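Local coordinates for DUF5636 domain-containing protein (Legionella pneumophila subsp. pneumophila str. Philadelphia 1, PDB 4RD8) that is of unknown function and folds, without beta strands, as a helical member of the DUF5636 family, at residues E46-L51 and S199-N204; Q74-I79 and E90-T95; K99-A104 and F114-S119; I133-I138 and V182-L187. The protein carries 3 engineered substitutions. All coordinates share one frame; numbering follows the deposited sequence. Where two conformers were deposited one is given.

Contact 1: residues E46-L51 and S199-N204; sequences EQLIEL and SDHIQN
Leu48 points its two methyl branches at two neighbouring side chains of 199-204, His201 and Ile202. The branches part the work between a ring and an alkyl chain. CD1 comes to the edge of the His201 imidazole, 3.9 Å from His201 CD2, and lies in the plane of the ring. It does not sit over a face. CD2 turns to the isoleucine, with Leu48 CD2 3.9 Å from Ile202 CD1 and 4.1 Å from Ile202 CG1. The leucine runs at an oblique angle to both partners.

The torsions explain the reach. The imidazole is carried anti to the backbone N of His201 (chi1 -178°), which swings it across the gap to helix 41-61. Ile202 does not aim its beta carbon at the other helix. Its CG1 arm is anti to the carbonyl carbon, and chi2 of 168° stretches CD1 out to the leucine methyl. The nearest CA atoms of the two segments, of Leu48 and Ile202, are 8.4 Å apart. The contact is made by side-chain ends, and it buries 110 Å² in all.

The histidine is also fixed by a polar bond. Its NE2, next to CD2 in the ring, is hydrogen-bonded to Asn45 OD1, also on helix 41-61. One edge of the ring thus meets that helix by both apolar and polar means, which should limit its rotation. Trp197 stacks on the ring.

Helix 195-204 is thereby joined to helix 41-61 in the interior. Leu137 of helix 130-144 and Leu213 of helix 211-218 also pack on Leu48, and Ile217 of helix 211-218 lies against Ile202.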
loop_
_atom_site.group_PDB
_atom_site.type_symbol
_atom_site.label_atom_id
_atom_site.label_comp_id
_atom_site.label_asym_id
_atom_site.label_seq_id
_atom_site.Cartn_x
_atom_site.Cartn_y
_atom_site.Cartn_z
ATOM N N GLU A 46 -7.014 12.616 -2.601
ATOM C CA GLU A 46 -8.350 12.510 -2.024
ATOM C C GLU A 46 -8.380 11.450 -0.923
ATOM O O GLU A 46 -8.961 11.675 0.136
ATOM C CB GLU A 46 -9.394 12.225 -3.109
ATOM C CG GLU A 46 -9.536 13.363 -4.125
ATOM C CD GLU A 46 -10.603 13.103 -5.173
ATOM O OE1 GLU A 46 -10.987 11.931 -5.346
ATOM O OE2 GLU A 46 -11.061 14.074 -5.822
ATOM N N GLN A 47 -7.749 10.305 -1.166
ATOM C CA GLN A 47 -7.658 9.269 -0.136
ATOM C C GLN A 47 -6.662 9.608 0.981
ATOM O O GLN A 47 -6.840 9.183 2.118
ATOM C CB GLN A 47 -7.381 7.885 -0.745
ATOM C CG GLN A 47 -8.628 7.198 -1.297
ATOM C CD GLN A 47 -9.257 7.971 -2.446
ATOM O OE1 GLN A 47 -8.600 8.235 -3.451
ATOM N NE2 GLN A 47 -10.523 8.357 -2.290
ATOM N N LEU A 48 -5.615 10.367 0.662
ATOM C CA LEU A 48 -4.685 10.830 1.696
ATOM C C LEU A 48 -5.365 11.816 2.641
ATOM O O LEU A 48 -5.154 11.777 3.858
ATOM C CB LEU A 48 -3.426 11.465 1.083
ATOM C CG LEU A 48 -2.418 10.515 0.445
ATOM C CD1 LEU A 48 -1.382 11.289 -0.357
ATOM C CD2 LEU A 48 -1.718 9.695 1.526
ATOM N N ILE A 49 -6.182 12.704 2.075
ATOM C CA ILE A 49 -7.013 13.597 2.871
ATOM C C ILE A 49 -7.938 12.791 3.792
ATOM O O ILE A 49 -8.078 13.113 4.976
ATOM C CB ILE A 49 -7.836 14.550 1.968
ATOM C CG1 ILE A 49 -6.912 15.596 1.335
ATOM C CG2 ILE A 49 -8.934 15.233 2.765
ATOM C CD1 ILE A 49 -7.533 16.352 0.188
ATOM N N GLU A 50 -8.541 11.733 3.255
ATOM C CA GLU A 50 -9.461 10.899 4.027
ATOM C C GLU A 50 -8.713 10.188 5.154
ATOM O O GLU A 50 -9.192 10.139 6.290
ATOM C CB GLU A 50 -10.167 9.886 3.112
ATOM C CG GLU A 50 -11.064 8.872 3.829
ATOM C CD GLU A 50 -12.281 9.508 4.492
ATOM O OE1 GLU A 50 -12.793 10.536 3.985
ATOM O OE2 GLU A 50 -12.734 8.974 5.528
ATOM N N LEU A 51 -7.534 9.661 4.833
ATOM C CA LEU A 51 -6.709 8.965 5.819
ATOM C C LEU A 51 -6.297 9.944 6.911
ATOM O O LEU A 51 -6.345 9.620 8.105
ATOM C CB LEU A 51 -5.474 8.361 5.154
ATOM C CG LEU A 51 -4.555 7.540 6.064
ATOM C CD1 LEU A 51 -5.273 6.302 6.568
ATOM C CD2 LEU A 51 -3.270 7.162 5.327
ATOM N N SER A 199 6.286 8.665 -0.011
ATOM C CA SER A 199 6.771 9.036 1.312
ATOM C C SER A 199 7.169 10.507 1.383
ATOM O O SER A 199 6.844 11.206 2.348
ATOM C CB SER A 199 7.949 8.149 1.711
ATOM O OG SER A 199 8.824 8.849 2.576
ATOM N N ASP A 200 7.867 10.982 0.356
ATOM C CA ASP A 200 8.306 12.380 0.314
ATOM C C ASP A 200 7.120 13.317 0.082
ATOM O O ASP A 200 7.075 14.431 0.601
ATOM C CB ASP A 200 9.344 12.582 -0.790
ATOM C CG ASP A 200 10.642 11.843 -0.518
ATOM O OD1 ASP A 200 10.885 11.459 0.649
ATOM O OD2 ASP A 200 11.425 11.656 -1.475
ATOM N N HIS A 201 6.165 12.849 -0.713
ATOM C CA HIS A 201 4.949 13.603 -0.974
ATOM C C HIS A 201 4.193 13.874 0.331
ATOM O O HIS A 201 3.702 14.978 0.555
ATOM C CB HIS A 201 4.054 12.835 -1.952
ATOM C CG HIS A 201 2.809 13.550 -2.314
ATOM N ND1 HIS A 201 2.790 14.744 -3.022
ATOM C CD2 HIS A 201 1.493 13.260 -2.078
ATOM C CE1 HIS A 201 1.553 15.146 -3.195
ATOM N NE2 HIS A 201 0.745 14.250 -2.630
ATOM N N ILE A 202 4.122 12.863 1.194
ATOM C CA ILE A 202 3.401 12.980 2.457
ATOM C C ILE A 202 4.130 13.894 3.445
ATOM O O ILE A 202 3.523 14.794 4.033
ATOM C CB ILE A 202 3.154 11.591 3.093
ATOM C CG1 ILE A 202 2.105 10.818 2.288
ATOM C CG2 ILE A 202 2.707 11.735 4.534
ATOM C CD1 ILE A 202 1.994 9.333 2.670
ATOM N N GLN A 203 5.431 13.667 3.621
ATOM C CA GLN A 203 6.224 14.435 4.582
ATOM C C GLN A 203 6.382 15.900 4.200
ATOM O O GLN A 203 6.600 16.751 5.062
ATOM C CB GLN A 203 7.590 13.774 4.816
ATOM C CG GLN A 203 7.499 12.470 5.607
ATOM C CD GLN A 203 8.856 11.863 5.934
ATOM O OE1 GLN A 203 9.770 12.556 6.382
ATOM N NE2 GLN A 203 8.990 10.559 5.706
ATOM N N ASN A 204 6.258 16.202 2.912
ATOM C CA ASN A 204 6.335 17.585 2.469
ATOM C C ASN A 204 4.996 18.298 2.633
ATOM O O ASN A 204 4.952 19.427 3.118
ATOM C CB ASN A 204 6.836 17.669 1.027
ATOM C CG ASN A 204 8.315 17.334 0.907
ATOM O OD1 ASN A 204 9.058 17.383 1.892
ATOM N ND2 ASN A 204 8.751 16.997 -0.303
#

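Contact 2: residues Q74-I79 and E90-T95; sequences QLRTLI and EGMLQT
Met92, modelled as selenomethionine, lies across two side chains of helix 69-85, Arg76 and Ile79. It meets each at about a right angle. Its methyl CE rests 3.8 Å from Arg76 CG, on the aliphatic root of the arginine. One atom back, the selenium SE is 3.9 Å from Ile79 CG2. Arg76 and Ile79 are three residues apart, so their side chains leave the helix on nearly the same flank and both are met by one chain end.

The shape of Met92 fits this task. The chain is extended at chi2, then turns about the CG-SE bond (chi3 -61°), and the bend takes CE off to the arginine while the selenium stays at the isoleucine. On the other side, Ile79 offers its short branch, CG2. Its longer arm, CG1 and CD1, is not the part that touches Met92.

Arg76 uses only its methylene part here. Its chain is bent at chi2 and chi3, and the guanidinium makes a salt bridge with Glu128 through NH2. The contact itself is apolar and small, 122 Å² over both sides, with the nearest CA atoms, of Arg76 and Met92, 8.8 Å apart. Ala132 of helix 130-144 touches both Met92 and Ile79, so the apolar patch has a third wall.

The arrangement is plain packing of an extended connection on a helix. The next residue, Leu93, bonds through its backbone N and O to Met115 and Lys117. That is the hydrogen-bond pattern of a parallel beta bridge, in a fold whose regular structure is helical.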
loop_
_atom_site.group_PDB
_atom_site.type_symbol
_atom_site.label_atom_id
_atom_site.label_comp_id
_atom_site.label_asym_id
_atom_site.label_seq_id
_atom_site.Cartn_x
_atom_site.Cartn_y
_atom_site.Cartn_z
ATOM N N GLN A 74 -1.570 4.951 17.023
ATOM C CA GLN A 74 -2.906 5.143 16.462
ATOM C C GLN A 74 -2.946 5.018 14.938
ATOM O O GLN A 74 -3.879 4.436 14.384
ATOM C CB GLN A 74 -3.498 6.481 16.910
ATOM C CG GLN A 74 -3.970 6.470 18.349
ATOM C CD GLN A 74 -4.870 5.292 18.640
ATOM O OE1 GLN A 74 -5.854 5.061 17.936
ATOM N NE2 GLN A 74 -4.532 4.530 19.672
ATOM N N LEU A 75 -1.938 5.566 14.265
ATOM C CA LEU A 75 -1.842 5.443 12.811
ATOM C C LEU A 75 -1.662 3.983 12.395
ATOM O O LEU A 75 -2.259 3.529 11.421
ATOM C CB LEU A 75 -0.679 6.280 12.267
ATOM C CG LEU A 75 -0.374 6.098 10.774
ATOM C CD1 LEU A 75 -1.583 6.453 9.936
ATOM C CD2 LEU A 75 0.819 6.944 10.355
ATOM N N ARG A 76 -0.834 3.254 13.136
ATOM C CA ARG A 76 -0.586 1.839 12.841
ATOM C C ARG A 76 -1.847 1.000 13.003
ATOM O O ARG A 76 -2.124 0.123 12.186
ATOM C CB ARG A 76 0.525 1.287 13.737
ATOM C CG ARG A 76 1.908 1.287 13.100
ATOM C CD ARG A 76 2.945 1.885 14.029
ATOM N NE ARG A 76 4.269 1.289 13.858
ATOM C CZ ARG A 76 5.292 1.873 13.242
ATOM N NH1 ARG A 76 5.163 3.085 12.723
ATOM N NH2 ARG A 76 6.452 1.237 13.146
ATOM N N THR A 77 -2.608 1.273 14.058
ATOM C CA THR A 77 -3.838 0.534 14.298
ATOM C C THR A 77 -4.900 0.924 13.272
ATOM O O THR A 77 -5.672 0.078 12.830
ATOM C CB THR A 77 -4.356 0.706 15.747
ATOM O OG1 THR A 77 -4.491 2.099 16.042
ATOM C CG2 THR A 77 -3.380 0.081 16.737
ATOM N N LEU A 78 -4.933 2.199 12.884
ATOM C CA LEU A 78 -5.822 2.629 11.806
ATOM C C LEU A 78 -5.467 1.931 10.497
ATOM O O LEU A 78 -6.348 1.424 9.794
ATOM C CB LEU A 78 -5.778 4.153 11.621
ATOM C CG LEU A 78 -6.481 4.727 10.384
ATOM C CD1 LEU A 78 -7.968 4.379 10.380
ATOM C CD2 LEU A 78 -6.288 6.250 10.310
ATOM N N ILE A 79 -4.179 1.908 10.166
ATOM C CA ILE A 79 -3.726 1.211 8.963
ATOM C C ILE A 79 -4.141 -0.271 9.004
ATOM O O ILE A 79 -4.681 -0.799 8.020
ATOM C CB ILE A 79 -2.194 1.359 8.774
ATOM C CG1 ILE A 79 -1.864 2.796 8.314
ATOM C CG2 ILE A 79 -1.663 0.321 7.789
ATOM C CD1 ILE A 79 -0.397 3.196 8.489
ATOM N N GLU A 90 -4.609 -9.958 10.213
ATOM C CA GLU A 90 -4.613 -8.946 11.262
ATOM C C GLU A 90 -3.268 -8.909 11.980
ATOM O O GLU A 90 -2.905 -9.824 12.724
ATOM C CB GLU A 90 -5.732 -9.194 12.266
ATOM C CG GLU A 90 -5.881 -8.085 13.299
ATOM C CD GLU A 90 -7.237 -8.104 13.960
ATOM O OE1 GLU A 90 -7.756 -9.212 14.219
ATOM O OE2 GLU A 90 -7.793 -7.012 14.210
ATOM N N GLY A 91 -2.518 -7.846 11.744
ATOM C CA GLY A 91 -1.198 -7.723 12.330
ATOM C C GLY A 91 -0.139 -7.613 11.252
ATOM O O GLY A 91 0.106 -8.574 10.527
HETATM N N MSE A 92 0.459 -6.430 11.132
HETATM C CA MSE A 92 1.571 -6.230 10.207
HETATM C C MSE A 92 2.821 -6.893 10.810
HETATM O O MSE A 92 3.048 -6.801 12.022
HETATM C CB MSE A 92 1.818 -4.726 9.972
HETATM C CG MSE A 92 0.685 -3.975 9.252
HETATM SE SE MSE A 92 1.196 -2.166 8.731
HETATM C CE MSE A 92 1.562 -1.435 10.503
ATOM N N LEU A 93 3.607 -7.555 9.964
ATOM C CA LEU A 93 4.790 -8.296 10.415
ATOM C C LEU A 93 6.074 -7.513 10.160
ATOM O O LEU A 93 6.126 -6.647 9.285
ATOM C CB LEU A 93 4.887 -9.644 9.692
ATOM C CG LEU A 93 3.708 -10.608 9.876
ATOM C CD1 LEU A 93 4.021 -11.934 9.223
ATOM C CD2 LEU A 93 3.395 -10.812 11.345
ATOM N N GLN A 94 7.097 -7.813 10.952
ATOM C CA GLN A 94 8.468 -7.451 10.615
ATOM C C GLN A 94 9.324 -8.582 11.181
ATOM O O GLN A 94 8.810 -9.456 11.870
ATOM C CB GLN A 94 8.846 -6.140 11.292
ATOM C CG GLN A 94 8.812 -6.241 12.819
ATOM C CD GLN A 94 9.323 -5.008 13.507
ATOM O OE1 GLN A 94 8.628 -3.993 13.591
ATOM N NE2 GLN A 94 10.546 -5.087 14.023
ATOM N N THR A 95 10.620 -8.578 10.906
ATOM C CA THR A 95 11.498 -9.509 11.609
ATOM C C THR A 95 12.016 -8.896 12.898
ATOM O O THR A 95 12.072 -7.666 13.042
ATOM C CB THR A 95 12.703 -9.959 10.753
ATOM O OG1 THR A 95 13.543 -8.830 10.497
ATOM C CG2 THR A 95 12.229 -10.570 9.436
#

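Contact 3: residues K99-A104 and F114-S119; sequences KPLAAA and FMLKDS. Engineered in segment 99-104: Ala102 (natural residue Lys), Ala103 (natural residue Lys), Ala104 (natural residue Glu).
The carbonyl oxygen of Ser119 is approached by the backbone and ring of Pro100. Ser119 O lies 3.6 Å from Pro100 CA and 4.0 Å from Pro100 CB. The first is a van der Waals contact, the second looser; neither is a hydrogen bond. The Ser119 hydroxyl is not part of them. The chains come close at this point, with the CA atoms of Pro100 and Ser119 6.0 Å apart. The next residues along, Leu101 and Ser120, are joined by a backbone hydrogen bond.

The apolar half of the contact is a meeting of two leucines. Leu101 CD1 touches Leu116 CD2 at 3.8 Å, methyl to methyl, and the two side chains cross at about a right angle. Both beta carbons face the other segment, and both CG atoms stand anti to their own carbonyl carbon. Each leucine is covered to a similar extent by the opposite segment.

Ala102, at the N-cap of helix 103-111, and the next two alanines, Ala103 and Ala104, are engineered substitutions.

The contact lies near the surface and brings together the two ends of helix 103-111: the connection entering it and the one leaving it. Leu109 of that helix packs on both leucines, and Phe106 touches Leu116. Beyond Leu116, Asp118 accepts bonds from the backbone N atoms of Thr130 and His131, at the start of helix 130-144.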
loop_
_atom_site.group_PDB
_atom_site.type_symbol
_atom_site.label_atom_id
_atom_site.label_comp_id
_atom_site.label_asym_id
_atom_site.label_seq_id
_atom_site.Cartn_x
_atom_site.Cartn_y
_atom_site.Cartn_z
ATOM N N LYS A 99 15.621 -7.041 10.258
ATOM C CA LYS A 99 16.447 -7.580 9.184
ATOM C C LYS A 99 15.552 -7.814 7.974
ATOM O O LYS A 99 14.382 -8.166 8.125
ATOM C CB LYS A 99 17.072 -8.916 9.602
ATOM C CG LYS A 99 17.876 -8.882 10.900
ATOM C CD LYS A 99 19.340 -8.548 10.650
ATOM C CE LYS A 99 20.228 -9.087 11.774
ATOM N NZ LYS A 99 21.636 -9.375 11.325
ATOM N N PRO A 100 16.102 -7.645 6.764
ATOM C CA PRO A 100 15.298 -7.975 5.585
ATOM C C PRO A 100 15.087 -9.489 5.507
ATOM O O PRO A 100 15.933 -10.266 5.988
ATOM C CB PRO A 100 16.200 -7.545 4.406
ATOM C CG PRO A 100 17.361 -6.798 5.012
ATOM C CD PRO A 100 17.492 -7.286 6.415
ATOM N N LEU A 101 13.982 -9.895 4.897
ATOM C CA LEU A 101 13.753 -11.292 4.574
ATOM C C LEU A 101 14.342 -11.536 3.197
ATOM O O LEU A 101 14.436 -10.611 2.388
ATOM C CB LEU A 101 12.249 -11.569 4.503
ATOM C CG LEU A 101 11.495 -11.603 5.828
ATOM C CD1 LEU A 101 9.991 -11.654 5.600
ATOM C CD2 LEU A 101 11.964 -12.828 6.598
ATOM N N ALA A 102 14.724 -12.780 2.912
ATOM C CA ALA A 102 15.008 -13.147 1.533
ATOM C C ALA A 102 13.740 -12.930 0.715
ATOM O O ALA A 102 12.631 -13.131 1.225
ATOM C CB ALA A 102 15.452 -14.590 1.441
ATOM N N ALA A 103 13.904 -12.540 -0.550
ATOM C CA ALA A 103 12.766 -12.244 -1.419
ATOM C C ALA A 103 11.747 -13.379 -1.447
ATOM O O ALA A 103 10.547 -13.126 -1.415
ATOM C CB ALA A 103 13.236 -11.915 -2.833
ATOM N N ALA A 104 12.222 -14.622 -1.466
ATOM C CA ALA A 104 11.302 -15.763 -1.522
ATOM C C ALA A 104 10.422 -15.857 -0.283
ATOM O O ALA A 104 9.246 -16.211 -0.371
ATOM C CB ALA A 104 12.053 -17.042 -1.706
ATOM N N PHE A 114 -0.218 -11.504 4.437
ATOM C CA PHE A 114 0.379 -10.621 5.436
ATOM C C PHE A 114 0.936 -9.339 4.827
ATOM O O PHE A 114 1.592 -9.371 3.778
ATOM C CB PHE A 114 1.523 -11.336 6.178
ATOM C CG PHE A 114 1.070 -12.481 7.032
ATOM C CD1 PHE A 114 0.657 -12.269 8.341
ATOM C CD2 PHE A 114 1.047 -13.775 6.527
ATOM C CE1 PHE A 114 0.243 -13.323 9.141
ATOM C CE2 PHE A 114 0.619 -14.835 7.323
ATOM C CZ PHE A 114 0.217 -14.607 8.636
HETATM N N MSE A 115 0.681 -8.215 5.502
HETATM C CA MSE A 115 1.370 -6.958 5.207
HETATM C C MSE A 115 2.616 -6.890 6.076
HETATM O O MSE A 115 2.583 -7.272 7.243
HETATM C CB MSE A 115 0.463 -5.760 5.530
HETATM C CG MSE A 115 1.159 -4.391 5.383
HETATM SE SE MSE A 115 1.797 -4.024 3.599
HETATM C CE MSE A 115 0.148 -4.325 2.640
ATOM N N LEU A 116 3.722 -6.422 5.503
ATOM C CA LEU A 116 4.951 -6.268 6.263
ATOM C C LEU A 116 5.469 -4.841 6.210
ATOM O O LEU A 116 5.096 -4.072 5.321
ATOM C CB LEU A 116 6.018 -7.203 5.689
ATOM C CG LEU A 116 5.666 -8.690 5.793
ATOM C CD1 LEU A 116 5.079 -9.180 4.498
ATOM C CD2 LEU A 116 6.905 -9.492 6.162
ATOM N N LYS A 117 6.340 -4.505 7.160
ATOM C CA LYS A 117 7.111 -3.277 7.111
ATOM C C LYS A 117 7.880 -3.225 5.799
ATOM O O LYS A 117 8.291 -4.268 5.286
ATOM C CB LYS A 117 8.113 -3.270 8.264
ATOM C CG LYS A 117 7.839 -2.281 9.355
ATOM C CD LYS A 117 8.953 -2.342 10.392
ATOM C CE LYS A 117 8.718 -1.376 11.525
ATOM N NZ LYS A 117 9.894 -1.321 12.434
ATOM N N ASP A 118 8.080 -2.016 5.269
ATOM C CA ASP A 118 8.816 -1.828 4.014
ATOM C C ASP A 118 10.186 -2.495 4.109
ATOM O O ASP A 118 10.660 -3.119 3.157
ATOM C CB ASP A 118 9.036 -0.335 3.717
ATOM C CG ASP A 118 7.738 0.427 3.431
ATOM O OD1 ASP A 118 6.672 -0.207 3.270
ATOM O OD2 ASP A 118 7.803 1.676 3.351
ATOM N N SER A 119 10.814 -2.361 5.271
ATOM C CA SER A 119 12.184 -2.833 5.466
ATOM C C SER A 119 12.297 -4.358 5.548
ATOM O O SER A 119 13.392 -4.910 5.582
ATOM C CB SER A 119 12.787 -2.180 6.713
ATOM O OG SER A 119 11.937 -2.387 7.828
#

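Contact 4: residues I133-I138 and V182-L187; sequences IQWCLI and VLIDKL
A side-chain amide caught between backbone carbonyls in the helical core is the centre of this contact. Gln134 reaches from helix 130-144 to Ile184 of helix 179-184. Gln134 NE2 gives a hydrogen bond to Ile184 O, 3.0 Å long with an N-H...O angle of 150°. The oxygen lies close to the plane of the amide. The donor, however, comes in from the flank of the carbonyl, at a C=O...N angle of 112° and tilted out of the carbonyl plane.

The rest of the amide is also used. NE2 bonds to Ser192 O as well, and OE1 accepts a bond from His131 ND1. Three bonds thus hold this buried amide and should fix its flip. The same OE1 leans on the isoleucine, with Gln134 OE1 3.4 Å from Ile184 CB.

Ile184 meets Trp135 with its other end. Ile184 CD1 lies at the edge of the indole, near its plane, 3.4 Å from Trp135 NE1 and 4.2 Å from Trp135 CD1. The isoleucine arm stands roughly perpendicular to the tryptophan side chain. CG1 of the isoleucine sits between its backbone N and carbonyl carbon (chi1 60°), and that setting sends CD1 to the indole. Over a face of the indole, toward its rim, lies Ile138 CD1, 3.9 Å above the plane.

All three touching residues are buried. Helix 195-204 adds Leu198 against Gln134. Tyr162 of helix 157-162 meets Trp135 edge-to-face, and Leu83 of helix 69-85 also touches the indole. Ile34 of helix 25-38 packs on Ile138.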
loop_
_atom_site.group_PDB
_atom_site.type_symbol
_atom_site.label_atom_id
_atom_site.label_comp_id
_atom_site.label_asym_id
_atom_site.label_seq_id
_atom_site.Cartn_x
_atom_site.Cartn_y
_atom_site.Cartn_z
ATOM N N ILE A 133 0.560 1.934 3.491
ATOM C CA ILE A 133 -0.211 3.121 3.125
ATOM C C ILE A 133 -0.735 3.068 1.682
ATOM O O ILE A 133 -1.886 3.439 1.435
ATOM C CB ILE A 133 0.574 4.426 3.399
ATOM C CG1 ILE A 133 0.756 4.606 4.909
ATOM C CG2 ILE A 133 -0.164 5.624 2.834
ATOM C CD1 ILE A 133 1.668 5.757 5.293
ATOM N N GLN A 134 0.088 2.604 0.737
ATOM C CA GLN A 134 -0.382 2.417 -0.642
ATOM C C GLN A 134 -1.636 1.565 -0.667
ATOM O O GLN A 134 -2.628 1.923 -1.308
ATOM C CB GLN A 134 0.693 1.765 -1.519
ATOM C CG GLN A 134 1.783 2.726 -1.955
ATOM C CD GLN A 134 3.019 1.995 -2.443
ATOM O OE1 GLN A 134 3.395 0.959 -1.884
ATOM N NE2 GLN A 134 3.652 2.521 -3.485
ATOM N N TRP A 135 -1.588 0.444 0.043
ATOM C CA TRP A 135 -2.743 -0.435 0.108
ATOM C C TRP A 135 -3.944 0.216 0.782
ATOM O O TRP A 135 -5.069 0.069 0.307
ATOM C CB TRP A 135 -2.365 -1.822 0.673
ATOM C CG TRP A 135 -1.695 -2.582 -0.421
ATOM C CD1 TRP A 135 -0.354 -2.717 -0.632
ATOM C CD2 TRP A 135 -2.350 -3.214 -1.534
ATOM N NE1 TRP A 135 -0.135 -3.434 -1.792
ATOM C CE2 TRP A 135 -1.338 -3.738 -2.363
ATOM C CE3 TRP A 135 -3.689 -3.389 -1.896
ATOM C CZ2 TRP A 135 -1.634 -4.449 -3.535
ATOM C CZ3 TRP A 135 -3.978 -4.091 -3.060
ATOM C CH2 TRP A 135 -2.950 -4.609 -3.869
ATOM N N CYS A 136 -3.718 0.971 1.856
ATOM C CA CYS A 136 -4.826 1.706 2.463
ATOM C C CYS A 136 -5.464 2.680 1.471
ATOM O O CYS A 136 -6.668 2.846 1.477
ATOM C CB CYS A 136 -4.401 2.459 3.730
ATOM S SG CYS A 136 -3.986 1.375 5.103
ATOM N N LEU A 137 -4.656 3.334 0.635
ATOM C CA LEU A 137 -5.206 4.287 -0.337
ATOM C C LEU A 137 -6.085 3.558 -1.367
ATOM O O LEU A 137 -7.181 4.019 -1.707
ATOM C CB LEU A 137 -4.082 5.071 -1.031
ATOM C CG LEU A 137 -3.236 5.954 -0.100
ATOM C CD1 LEU A 137 -2.060 6.550 -0.868
ATOM C CD2 LEU A 137 -4.082 7.073 0.528
ATOM N N ILE A 138 -5.588 2.430 -1.858
ATOM C CA ILE A 138 -6.338 1.562 -2.764
ATOM C C ILE A 138 -7.661 1.105 -2.147
ATOM O O ILE A 138 -8.713 1.185 -2.791
ATOM C CB ILE A 138 -5.494 0.344 -3.150
ATOM C CG1 ILE A 138 -4.411 0.774 -4.129
ATOM C CG2 ILE A 138 -6.347 -0.755 -3.788
ATOM C CD1 ILE A 138 -3.217 -0.156 -4.104
ATOM N N VAL A 182 5.707 -3.132 -10.534
ATOM C CA VAL A 182 5.011 -2.260 -11.488
ATOM C C VAL A 182 3.898 -1.461 -10.821
ATOM O O VAL A 182 3.603 -0.312 -11.214
ATOM C CB VAL A 182 4.464 -3.073 -12.688
ATOM C CG1 VAL A 182 3.553 -2.234 -13.552
ATOM C CG2 VAL A 182 5.620 -3.599 -13.524
ATOM N N LEU A 183 3.293 -2.053 -9.795
ATOM C CA LEU A 183 2.179 -1.415 -9.109
ATOM C C LEU A 183 2.611 -0.485 -7.985
ATOM O O LEU A 183 2.159 0.654 -7.924
ATOM C CB LEU A 183 1.211 -2.459 -8.549
ATOM C CG LEU A 183 0.469 -3.249 -9.628
ATOM C CD1 LEU A 183 -0.604 -4.111 -8.984
ATOM C CD2 LEU A 183 -0.126 -2.314 -10.682
ATOM N N ILE A 184 3.487 -0.963 -7.106
ATOM C CA ILE A 184 3.737 -0.252 -5.858
ATOM C C ILE A 184 5.202 -0.159 -5.473
ATOM O O ILE A 184 5.525 0.297 -4.381
ATOM C CB ILE A 184 2.964 -0.898 -4.682
ATOM C CG1 ILE A 184 3.406 -2.358 -4.509
ATOM C CG2 ILE A 184 1.441 -0.761 -4.883
ATOM C CD1 ILE A 184 2.844 -3.040 -3.295
ATOM N N ASP A 185 6.104 -0.603 -6.347
ATOM C CA ASP A 185 7.531 -0.509 -6.031
ATOM C C ASP A 185 8.328 -0.034 -7.254
ATOM O O ASP A 185 9.453 -0.482 -7.489
ATOM C CB ASP A 185 8.054 -1.859 -5.516
ATOM C CG ASP A 185 8.952 -1.726 -4.302
ATOM O OD1 ASP A 185 9.174 -0.596 -3.834
ATOM O OD2 ASP A 185 9.431 -2.768 -3.799
ATOM N N LYS A 186 7.730 0.885 -8.015
ATOM C CA LYS A 186 8.311 1.350 -9.284
ATOM C C LYS A 186 9.192 2.571 -9.062
ATOM O O LYS A 186 8.815 3.700 -9.388
ATOM C CB LYS A 186 7.212 1.679 -10.306
ATOM C CG LYS A 186 7.668 1.651 -11.767
ATOM C CD LYS A 186 8.156 0.247 -12.161
ATOM C CE LYS A 186 8.552 0.167 -13.635
ATOM N NZ LYS A 186 9.825 0.874 -13.945
ATOM N N LEU A 187 10.376 2.333 -8.507
ATOM C CA LEU A 187 11.312 3.401 -8.196
ATOM C C LEU A 187 11.634 4.213 -9.440
ATOM O O LEU A 187 11.814 3.655 -10.526
ATOM C CB LEU A 187 12.599 2.826 -7.615
ATOM C CG LEU A 187 12.435 2.142 -6.263
ATOM C CD1 LEU A 187 13.798 1.769 -5.689
ATOM C CD2 LEU A 187 11.702 3.064 -5.321
#

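In the fold
Contact 4 is the most central of the four, about 4 Å from the centre of the chain, and each of the others touches it. Contact 1 lies about 13 Å from it between centres and joins it where Leu48 N is 3.6 Å from Leu137 CD2. Contact 2 reaches it through Ile79 CD1, 4.0 Å from Ile133 CG1. Contact 3 reaches it through Met115 CE, 3.7 Å from Trp135 CD1. Helix 130-144 is thus common ground. Contacts 2 and 3 also touch, with Leu93 CD1 3.5 Å from Phe114 CD1. Contacts 1 and 3 do not, their nearest atoms being about 7 Å apart. No active site is known.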